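Local coordinates for integron cassette protein (Vibrio cholerae, PDB 3FY6), which is of unknown function but is encoded by a mobile integron gene cassette and assembles as a two-subunit alpha+beta protein, at residues Glu60-Gln63 with Asp64-Asn68; Ala84-Glu87 with Trp88-Gly91; Ala106-Val109 with Asn110-Glu114; Glu97-Arg100 with Glu101-Val105. All coordinates share one frame; numbering follows the deposited sequence.

Contact 1: Glu60-Gln63 with Asp64-Asn68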
loop_
_atom_site.group_PDB
_atom_site.type_symbol
_atom_site.label_atom_id
_atom_site.label_comp_id
_atom_site.label_asym_id
_atom_site.label_seq_id
_atom_site.Cartn_x
_atom_site.Cartn_y
_atom_site.Cartn_z
ATOM N N GLU A 60 -7.199 -10.526 -9.489
ATOM C CA GLU A 60 -6.854 -9.150 -9.822
ATOM C C GLU A 60 -7.346 -8.282 -8.664
ATOM O O GLU A 60 -8.551 -8.181 -8.438
ATOM C CB GLU A 60 -7.560 -8.729 -11.104
ATOM C CG GLU A 60 -6.975 -7.500 -11.772
ATOM C CD GLU A 60 -5.757 -7.830 -12.598
ATOM O OE1 GLU A 60 -4.832 -8.480 -12.064
ATOM O OE2 GLU A 60 -5.722 -7.447 -13.783
ATOM N N THR A 61 -6.424 -7.679 -7.915
ATOM C CA THR A 61 -6.803 -6.938 -6.713
ATOM C C THR A 61 -7.181 -5.494 -7.028
ATOM O O THR A 61 -6.901 -4.986 -8.117
ATOM C CB THR A 61 -5.660 -6.912 -5.677
ATOM O OG1 THR A 61 -4.547 -6.195 -6.221
ATOM C CG2 THR A 61 -5.227 -8.329 -5.294
ATOM N N LEU A 62 -7.806 -4.838 -6.056
ATOM C CA LEU A 62 -8.102 -3.416 -6.142
ATOM C C LEU A 62 -6.824 -2.638 -6.399
ATOM O O LEU A 62 -6.794 -1.681 -7.168
ATOM C CB LEU A 62 -8.715 -2.949 -4.823
ATOM C CG LEU A 62 -9.260 -1.530 -4.837
ATOM C CD1 LEU A 62 -10.346 -1.429 -5.890
ATOM C CD2 LEU A 62 -9.797 -1.164 -3.473
ATOM N N GLN A 63 -5.757 -3.067 -5.739
ATOM C CA GLN A 63 -4.461 -2.443 -5.900
ATOM C C GLN A 63 -3.999 -2.532 -7.359
ATOM O O GLN A 63 -3.512 -1.550 -7.924
ATOM C CB GLN A 63 -3.452 -3.092 -4.940
ATOM C CG GLN A 63 -3.748 -2.819 -3.448
ATOM C CD GLN A 63 -4.875 -3.688 -2.851
ATOM O OE1 GLN A 63 -5.072 -4.843 -3.244
ATOM N NE2 GLN A 63 -5.596 -3.132 -1.875
ATOM N N ASP A 64 -4.167 -3.704 -7.969
ATOM C CA ASP A 64 -3.791 -3.906 -9.368
ATOM C C ASP A 64 -4.487 -2.921 -10.302
ATOM O O ASP A 64 -3.841 -2.296 -11.140
ATOM C CB ASP A 64 -4.110 -5.338 -9.822
ATOM C CG ASP A 64 -3.183 -6.374 -9.204
ATOM O OD1 ASP A 64 -2.091 -5.997 -8.722
ATOM O OD2 ASP A 64 -3.548 -7.571 -9.202
ATOM N N ILE A 65 -5.805 -2.787 -10.176
ATOM C CA ILE A 65 -6.533 -1.906 -11.096
ATOM C C ILE A 65 -6.185 -0.440 -10.851
ATOM O O ILE A 65 -6.084 0.344 -11.790
ATOM C CB ILE A 65 -8.076 -2.159 -11.121
ATOM C CG1 ILE A 65 -8.741 -1.756 -9.813
ATOM C CG2 ILE A 65 -8.376 -3.628 -11.425
ATOM C CD1 ILE A 65 -10.193 -2.235 -9.704
HETATM N N MSE A 66 -5.972 -0.079 -9.591
HETATM C CA MSE A 66 -5.510 1.264 -9.276
HETATM C C MSE A 66 -4.087 1.551 -9.791
HETATM O O MSE A 66 -3.781 2.690 -10.166
HETATM C CB MSE A 66 -5.620 1.535 -7.777
HETATM C CG MSE A 66 -7.061 1.601 -7.284
HETATM SE SE MSE A 66 -7.113 2.292 -5.465
HETATM C CE MSE A 66 -9.044 2.248 -5.141
ATOM N N ASN A 67 -3.222 0.531 -9.803
ATOM C CA ASN A 67 -1.865 0.691 -10.317
ATOM C C ASN A 67 -1.954 1.114 -11.775
ATOM O O ASN A 67 -1.119 1.850 -12.273
ATOM C CB ASN A 67 -1.054 -0.616 -10.224
ATOM C CG ASN A 67 -0.522 -0.906 -8.813
ATOM O OD1 ASN A 67 0.075 -1.951 -8.583
ATOM N ND2 ASN A 67 -0.747 0.009 -7.872
ATOM N N ASN A 68 -2.988 0.636 -12.451
ATOM C CA ASN A 68 -3.204 0.994 -13.843
ATOM C C ASN A 68 -3.528 2.476 -14.023
ATOM O O ASN A 68 -3.293 3.040 -15.090
ATOM C CB ASN A 68 -4.285 0.110 -14.461
ATOM C CG ASN A 68 -3.764 -1.266 -14.820
ATOM O OD1 ASN A 68 -2.560 -1.451 -15.007
ATOM N ND2 ASN A 68 -4.661 -2.240 -14.913
#
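Thr61 and Asp64 form a capping box at the start of helix 62-67, each side chain bonding to the other residue's backbone N-H. In one direction Asp64 N donates to Thr61 OG1 over 3.1 Å. With chi1 at 64°, that hydroxyl lies between the backbone N and the carbonyl carbon of Thr61, turned to the first helical turn. The return bond runs from Thr61 N to Asp64 OD2 at 3.2 Å; it is nearly straight at the hydrogen (165°), but the donor stands well above the carboxylate plane. Behind the box the helical bonds begin, Ile65 N to Thr61 O, Met66 N to Leu62 O and Asn67 N to Gln63 O.

Charge adds a less favourable term: Glu60 OE1 lies 3.3 Å from Asp64 OD2, the two carboxylates turned steeply against each other. The N-H bond from Thr61 probably offsets part of this repulsion.

Apolar packing occupies the buried side, where Ile65 and Met66 (a selenomethionine) also touch Tyr27 of strand 23-31 and Leu62 and Ile65 rest on Ile45 of strand 43-50. Leu62 meets both helical neighbours: its CD1 is 3.9 Å from Ile65 CD1, while the terminal CE of Met66 settles against Leu62 CG at 3.8 Å.

Contact 2: Ala84-Glu87 with Trp88-Gly91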
loop_
_atom_site.group_PDB
_atom_site.type_symbol
_atom_site.label_atom_id
_atom_site.label_comp_id
_atom_site.label_asym_id
_atom_site.label_seq_id
_atom_site.Cartn_x
_atom_site.Cartn_y
_atom_site.Cartn_z
ATOM N N ALA A 84 -16.089 -2.697 5.288
ATOM C CA ALA A 84 -17.267 -1.852 5.185
ATOM C C ALA A 84 -18.451 -2.640 4.623
ATOM O O ALA A 84 -19.586 -2.525 5.110
ATOM C CB ALA A 84 -16.971 -0.638 4.325
ATOM N N TRP A 85 -18.176 -3.456 3.610
ATOM C CA TRP A 85 -19.217 -4.245 2.965
ATOM C C TRP A 85 -19.817 -5.251 3.939
ATOM O O TRP A 85 -21.041 -5.345 4.063
ATOM C CB TRP A 85 -18.682 -4.940 1.710
ATOM C CG TRP A 85 -19.553 -6.055 1.209
ATOM C CD1 TRP A 85 -20.878 -5.982 0.884
ATOM C CD2 TRP A 85 -19.154 -7.406 0.961
ATOM N NE1 TRP A 85 -21.329 -7.206 0.453
ATOM C CE2 TRP A 85 -20.291 -8.099 0.497
ATOM C CE3 TRP A 85 -17.943 -8.098 1.083
ATOM C CZ2 TRP A 85 -20.256 -9.448 0.153
ATOM C CZ3 TRP A 85 -17.906 -9.435 0.739
ATOM C CH2 TRP A 85 -19.057 -10.101 0.289
ATOM N N LEU A 86 -18.957 -5.989 4.640
ATOM C CA LEU A 86 -19.431 -7.003 5.575
ATOM C C LEU A 86 -20.247 -6.373 6.705
ATOM O O LEU A 86 -21.262 -6.919 7.127
ATOM C CB LEU A 86 -18.273 -7.826 6.137
ATOM C CG LEU A 86 -17.556 -8.714 5.115
ATOM C CD1 LEU A 86 -16.460 -9.506 5.786
ATOM C CD2 LEU A 86 -18.542 -9.648 4.434
ATOM N N GLU A 87 -19.811 -5.216 7.185
ATOM C CA GLU A 87 -20.569 -4.529 8.225
ATOM C C GLU A 87 -21.923 -4.021 7.710
ATOM O O GLU A 87 -22.936 -4.129 8.393
ATOM C CB GLU A 87 -19.738 -3.405 8.823
ATOM C CG GLU A 87 -18.562 -3.931 9.629
ATOM C CD GLU A 87 -19.016 -4.782 10.810
ATOM O OE1 GLU A 87 -19.881 -4.319 11.584
ATOM O OE2 GLU A 87 -18.513 -5.916 10.961
ATOM N N TRP A 88 -21.939 -3.500 6.491
ATOM C CA TRP A 88 -23.172 -3.029 5.871
ATOM C C TRP A 88 -24.107 -4.201 5.633
ATOM O O TRP A 88 -25.325 -4.095 5.789
ATOM C CB TRP A 88 -22.858 -2.349 4.539
ATOM C CG TRP A 88 -24.050 -2.099 3.672
ATOM C CD1 TRP A 88 -24.845 -0.987 3.672
ATOM C CD2 TRP A 88 -24.572 -2.966 2.655
ATOM N NE1 TRP A 88 -25.836 -1.114 2.724
ATOM C CE2 TRP A 88 -25.691 -2.317 2.086
ATOM C CE3 TRP A 88 -24.205 -4.227 2.172
ATOM C CZ2 TRP A 88 -26.446 -2.888 1.060
ATOM C CZ3 TRP A 88 -24.950 -4.791 1.148
ATOM C CH2 TRP A 88 -26.058 -4.124 0.604
ATOM N N ARG A 89 -23.513 -5.321 5.253
ATOM C CA ARG A 89 -24.254 -6.517 4.907
ATOM C C ARG A 89 -25.166 -6.969 6.047
ATOM O O ARG A 89 -26.334 -7.304 5.827
ATOM C CB ARG A 89 -23.273 -7.629 4.555
ATOM C CG ARG A 89 -23.934 -8.828 3.959
ATOM C CD ARG A 89 -22.957 -9.952 3.727
ATOM N NE ARG A 89 -23.698 -11.174 3.457
ATOM C CZ ARG A 89 -24.075 -12.025 4.400
ATOM N NH1 ARG A 89 -23.756 -11.787 5.664
ATOM N NH2 ARG A 89 -24.761 -13.115 4.079
ATOM N N LYS A 90 -24.628 -6.989 7.264
ATOM C CA LYS A 90 -25.415 -7.392 8.420
ATOM C C LYS A 90 -26.121 -6.218 9.092
ATOM O O LYS A 90 -26.614 -6.339 10.212
ATOM C CB LYS A 90 -24.566 -8.171 9.424
ATOM C CG LYS A 90 -23.325 -7.463 9.910
ATOM C CD LYS A 90 -22.336 -8.482 10.466
ATOM C CE LYS A 90 -21.184 -7.806 11.191
ATOM N NZ LYS A 90 -20.122 -8.780 11.590
ATOM N N GLY A 91 -26.179 -5.084 8.402
ATOM C CA GLY A 91 -26.938 -3.946 8.892
ATOM C C GLY A 91 -26.287 -3.171 10.026
ATOM O O GLY A 91 -26.961 -2.429 10.742
HETATM O O HOH W 1 -21.609 -9.563 6.803
#
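A Schellman motif closes helix 77-89, and the side chains of its last turns meet just before the helix ends at Gly91. Trp88 N bonds to Ala84 O and Arg89 N to Trp85 O at 2.7 Å, whereas the next bond, Lys90 N to Leu86 O, has stretched to 3.4 Å and is weak. Leu86 O gains a second donor in a water 2.7 Å away. The same water accepts from Arg89 NH1 at the edge of the guanidinium, tying the arginine back to its own helix; Arg89 NE is bound to Lys33 O.

The two indoles meet obliquely, Trp85 CD1 lying 4.0 Å from Trp88 CE3, and Trp85 O sits at the edge of the Trp88 ring. Their NE1 atoms part company, Trp85 bonding to His32 O and Trp88 to Asn95 OD1. Glu87 and Lys90 run alongside each other, with a salt bridge of 3.3 Å between Glu87 OE2 and Lys90 NZ. Lys90 chi1 of 56° starts its extended chain over Leu86 O and toward that carboxylate.

Gly91, with phi at 76°, is the C-prime residue: Gly91 N reaches Trp88 O at 2.9 Å and Ala92 N turns back to Glu87 O, the paired bonds that define a Schellman helix end.

Contact 3: Ala106-Val109 with Asn110-Glu114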
loop_
_atom_site.group_PDB
_atom_site.type_symbol
_atom_site.label_atom_id
_atom_site.label_comp_id
_atom_site.label_asym_id
_atom_site.label_seq_id
_atom_site.Cartn_x
_atom_site.Cartn_y
_atom_site.Cartn_z
ATOM N N ALA A 106 -11.323 6.377 0.225
ATOM C CA ALA A 106 -10.913 7.044 -1.009
ATOM C C ALA A 106 -10.079 8.268 -0.679
ATOM O O ALA A 106 -9.056 8.523 -1.315
ATOM C CB ALA A 106 -12.137 7.438 -1.860
ATOM N N GLN A 107 -10.518 9.017 0.330
ATOM C CA GLN A 107 -9.809 10.209 0.771
ATOM C C GLN A 107 -8.381 9.875 1.208
ATOM O O GLN A 107 -7.434 10.619 0.914
ATOM C CB GLN A 107 -10.578 10.873 1.914
ATOM C CG GLN A 107 -9.914 12.088 2.538
ATOM C CD GLN A 107 -10.685 12.594 3.743
ATOM O OE1 GLN A 107 -11.908 12.470 3.802
ATOM N NE2 GLN A 107 -9.974 13.155 4.715
ATOM N N TRP A 108 -8.234 8.758 1.916
ATOM C CA TRP A 108 -6.921 8.284 2.339
ATOM C C TRP A 108 -6.038 7.972 1.122
ATOM O O TRP A 108 -4.886 8.404 1.035
ATOM C CB TRP A 108 -7.077 7.022 3.189
ATOM C CG TRP A 108 -5.789 6.513 3.788
ATOM C CD1 TRP A 108 -4.714 7.255 4.178
ATOM C CD2 TRP A 108 -5.481 5.154 4.126
ATOM N NE1 TRP A 108 -3.747 6.440 4.726
ATOM C CE2 TRP A 108 -4.191 5.145 4.698
ATOM C CE3 TRP A 108 -6.163 3.944 3.983
ATOM C CZ2 TRP A 108 -3.573 3.976 5.121
ATOM C CZ3 TRP A 108 -5.548 2.779 4.412
ATOM C CH2 TRP A 108 -4.274 2.805 4.981
ATOM N N VAL A 109 -6.581 7.203 0.190
ATOM C CA VAL A 109 -5.856 6.896 -1.030
ATOM C C VAL A 109 -5.408 8.194 -1.710
ATOM O O VAL A 109 -4.261 8.302 -2.142
ATOM C CB VAL A 109 -6.692 6.030 -1.982
ATOM C CG1 VAL A 109 -5.998 5.884 -3.338
ATOM C CG2 VAL A 109 -6.947 4.657 -1.355
ATOM N N ASN A 110 -6.292 9.185 -1.790
ATOM C CA ASN A 110 -5.907 10.438 -2.433
ATOM C C ASN A 110 -4.750 11.123 -1.697
ATOM O O ASN A 110 -3.842 11.664 -2.317
ATOM C CB ASN A 110 -7.114 11.378 -2.630
ATOM C CG ASN A 110 -8.127 10.831 -3.640
ATOM O OD1 ASN A 110 -9.335 11.077 -3.530
ATOM N ND2 ASN A 110 -7.640 10.050 -4.607
ATOM N N LYS A 111 -4.757 11.069 -0.370
ATOM C CA LYS A 111 -3.664 11.663 0.396
ATOM C C LYS A 111 -2.328 10.947 0.141
ATOM O O LYS A 111 -1.275 11.575 0.083
ATOM C CB LYS A 111 -3.989 11.665 1.893
ATOM C CG LYS A 111 -5.009 12.727 2.298
ATOM C CD LYS A 111 -5.270 12.658 3.798
ATOM C CE LYS A 111 -6.530 13.412 4.212
ATOM N NZ LYS A 111 -6.875 13.143 5.644
ATOM N N VAL A 112 -2.389 9.630 0.007
ATOM C CA VAL A 112 -1.214 8.818 -0.285
ATOM C C VAL A 112 -0.601 9.247 -1.619
ATOM O O VAL A 112 0.601 9.509 -1.716
ATOM C CB VAL A 112 -1.600 7.330 -0.326
ATOM C CG1 VAL A 112 -0.408 6.460 -0.782
ATOM C CG2 VAL A 112 -2.093 6.892 1.061
ATOM N N THR A 113 -1.448 9.338 -2.639
ATOM C CA THR A 113 -1.029 9.743 -3.974
ATOM C C THR A 113 -0.375 11.120 -3.940
ATOM O O THR A 113 0.710 11.324 -4.487
ATOM C CB THR A 113 -2.243 9.771 -4.920
ATOM O OG1 THR A 113 -2.780 8.445 -5.028
ATOM C CG2 THR A 113 -1.844 10.293 -6.320
ATOM N N GLU A 114 -1.041 12.057 -3.273
ATOM C CA GLU A 114 -0.559 13.425 -3.146
ATOM C C GLU A 114 0.807 13.478 -2.450
ATOM O O GLU A 114 1.645 14.316 -2.777
ATOM C CB GLU A 114 -1.591 14.274 -2.386
ATOM C CG GLU A 114 -1.125 15.673 -2.011
ATOM C CD GLU A 114 -2.105 16.394 -1.079
ATOM O OE1 GLU A 114 -2.791 15.723 -0.269
ATOM O OE2 GLU A 114 -2.184 17.641 -1.154
#
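This is a local, intrahelical contact in the last turns of helix 95-114, which packs on strand 10-18 with one side and on the second subunit with another. Regular i to i+4 backbone bonds carry it: Asn110 N to Ala106 O, Lys111 N to Gln107 O, Val112 N to Trp108 O and Thr113 N to Val109 O, the last 3.0 Å long and almost straight at the hydrogen (169°).

The main side-chain meeting is between Trp108 and Val112, one turn apart. Val112 CG2 stands over one face of the indole, a CH-pi contact 4.3 Å from the centroid of the five-membered ring and 24° off its normal. The methyl reaches there because CG2 is set beside the backbone N of Val112, on the side facing the preceding turn; it also lies 3.2 Å from Trp108 O. Trp108 NE1, in the same five-membered ring, bonds to Val112 O of the second subunit, Val112 O here receives Trp108 NE1 of that subunit in return, and the Val112 side chains of the two subunits pack on each other.

Elsewhere on the helix the extended chains of Gln107 and Lys111 run side by side, Gln107 CG coming within 4.0 Å of Lys111 CE. Ala106, Val109 and Asn110 rest on Ile16 of strand 10-18, while Val109 and Thr113 touch Val71 in a loop. In the final turn Thr113 OG1, beside its own backbone N, lies 3.2 Å from Val109 O.

Contact 4: Glu97-Arg100 with Glu101-Val105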
loop_
_atom_site.group_PDB
_atom_site.type_symbol
_atom_site.label_atom_id
_atom_site.label_comp_id
_atom_site.label_asym_id
_atom_site.label_seq_id
_atom_site.Cartn_x
_atom_site.Cartn_y
_atom_site.Cartn_z
ATOM N N GLU A 97 -24.081 5.620 5.891
ATOM C CA GLU A 97 -22.891 5.288 6.657
ATOM C C GLU A 97 -21.864 4.530 5.814
ATOM O O GLU A 97 -20.680 4.833 5.863
ATOM C CB GLU A 97 -23.244 4.466 7.894
ATOM C CG GLU A 97 -23.881 5.248 9.045
ATOM C CD GLU A 97 -24.380 4.312 10.148
ATOM O OE1 GLU A 97 -25.333 3.545 9.881
ATOM O OE2 GLU A 97 -23.810 4.325 11.269
ATOM N N VAL A 98 -22.301 3.544 5.041
ATOM C CA VAL A 98 -21.335 2.795 4.256
ATOM C C VAL A 98 -20.716 3.717 3.204
ATOM O O VAL A 98 -19.546 3.600 2.880
ATOM C CB VAL A 98 -21.913 1.501 3.647
ATOM C CG1 VAL A 98 -22.903 1.801 2.529
ATOM C CG2 VAL A 98 -20.769 0.606 3.128
ATOM N N THR A 99 -21.508 4.664 2.711
ATOM C CA THR A 99 -21.022 5.649 1.762
ATOM C C THR A 99 -19.903 6.502 2.334
ATOM O O THR A 99 -18.843 6.620 1.719
ATOM C CB THR A 99 -22.151 6.565 1.268
ATOM O OG1 THR A 99 -23.123 5.767 0.589
ATOM C CG2 THR A 99 -21.602 7.610 0.303
ATOM N N ARG A 100 -20.141 7.098 3.501
ATOM C CA ARG A 100 -19.125 7.941 4.136
ATOM C C ARG A 100 -17.873 7.163 4.528
ATOM O O ARG A 100 -16.752 7.618 4.282
ATOM C CB ARG A 100 -19.683 8.697 5.344
ATOM C CG ARG A 100 -20.355 10.002 4.984
ATOM C CD ARG A 100 -19.514 10.811 3.980
ATOM N NE ARG A 100 -18.269 11.348 4.538
ATOM C CZ ARG A 100 -17.451 12.162 3.871
ATOM N NH1 ARG A 100 -17.747 12.518 2.631
ATOM N NH2 ARG A 100 -16.337 12.622 4.434
ATOM N N GLU A 101 -18.051 5.990 5.131
ATOM C CA GLU A 101 -16.895 5.197 5.528
ATOM C C GLU A 101 -16.000 4.857 4.304
ATOM O O GLU A 101 -14.772 4.930 4.382
ATOM C CB GLU A 101 -17.325 3.944 6.297
ATOM C CG GLU A 101 -18.073 4.250 7.628
ATOM C CD GLU A 101 -17.281 5.149 8.585
ATOM O OE1 GLU A 101 -16.046 5.202 8.487
ATOM O OE2 GLU A 101 -17.895 5.810 9.445
ATOM N N LEU A 102 -16.612 4.509 3.174
ATOM C CA LEU A 102 -15.848 4.207 1.963
ATOM C C LEU A 102 -15.224 5.470 1.382
ATOM O O LEU A 102 -14.122 5.433 0.834
ATOM C CB LEU A 102 -16.728 3.535 0.911
ATOM C CG LEU A 102 -17.092 2.074 1.172
ATOM C CD1 LEU A 102 -17.990 1.563 0.063
ATOM C CD2 LEU A 102 -15.832 1.222 1.273
ATOM N N GLU A 103 -15.932 6.589 1.496
ATOM C CA GLU A 103 -15.367 7.860 1.060
ATOM C C GLU A 103 -14.132 8.244 1.868
ATOM O O GLU A 103 -13.231 8.898 1.341
ATOM C CB GLU A 103 -16.418 8.971 1.096
ATOM C CG GLU A 103 -17.461 8.815 -0.032
ATOM C CD GLU A 103 -18.554 9.882 -0.025
ATOM O OE1 GLU A 103 -18.836 10.457 1.049
ATOM O OE2 GLU A 103 -19.140 10.139 -1.100
ATOM N N LEU A 104 -14.081 7.844 3.140
ATOM C CA LEU A 104 -12.894 8.133 3.932
ATOM C C LEU A 104 -11.718 7.271 3.440
ATOM O O LEU A 104 -10.551 7.675 3.533
ATOM C CB LEU A 104 -13.139 7.939 5.439
ATOM C CG LEU A 104 -14.186 8.808 6.150
ATOM C CD1 LEU A 104 -14.191 8.508 7.655
ATOM C CD2 LEU A 104 -13.928 10.294 5.917
ATOM N N VAL A 105 -12.013 6.085 2.918
ATOM C CA VAL A 105 -10.940 5.268 2.368
ATOM C C VAL A 105 -10.412 5.896 1.071
ATOM O O VAL A 105 -9.201 5.961 0.846
ATOM C CB VAL A 105 -11.376 3.830 2.104
ATOM C CG1 VAL A 105 -10.225 3.055 1.480
ATOM C CG2 VAL A 105 -11.812 3.168 3.405
#
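Arg100 and Glu103 cross at about a right angle on the surface of helix 95-114, joined by a salt bridge between Arg100 NH1 and Glu103 OE1 at 2.8 Å. The guanidinium and carboxylate planes are turned 82° apart, and the hydrogen bond within the bridge is weak, its angle at the hydrogen only 128°. Successive bends at chi2 and chi3 fold the arginine forward along the helix, bringing Glu103 CB over one guanidinium face, near its rim. Arg100 CD also comes close to the same carboxylate oxygen, 3.0 Å from Glu103 OE1, while Arg100 NH2 lies 3.7 Å from Leu104 CD2, again with the two side chains nearly perpendicular.

Thr99 and Glu103 are arranged differently: they lie side by side and point the same way, the Thr99 methyl CG2 3.8 Å from Glu103 OE2. The Thr99 hydroxyl turns back to Asn95 O, one turn earlier. On the buried side Val98 CG2 meets Leu102 CD1 at 4.2 Å, an i to i+4 apolar pair. Beneath these side chains run the helical bonds Glu101 N to Glu97 O, Leu102 N to Val98 O, Glu103 N to Thr99 O and Leu104 N to Arg100 O.

Several directions of the helix are in use at once. Val98 and Leu102 pack on helix 77-89, and on strand 10-18 Thr99 touches Val12, Glu103 touches Leu14 and Leu102 touches both. The second subunit meets Glu101, whose OE1 bonds to Ser119 OG and whose O accepts from Trp122 NE1 of that subunit, so this helix lies between its own sheet, its neighbouring helix and the partner chain.

Along the chain the order is contact 1, contact 2, contact 4 and contact 3, on three successive helices that follow the five-stranded antiparallel sheet. Contacts 4 and 3 adjoin on helix 95-114, their centres 14 Å apart. Contact 2, at the end of helix 77-89, touches contact 4: Trp88 CD1 approaches Val98 CG1 at 3.6 Å and Ala84 CB approaches Leu102 CD2 at 3.8 Å. Contact 1, on helix 62-67, touches none of the others, though its nearest atoms come within about 4 Å of contact 3; its centre is 23 Å from that of contact 2. Contacts 2, 3 and 4 all meet the second subunit, whereas contact 1 does not, so helices 77-89 and 95-114 contribute to dimer assembly.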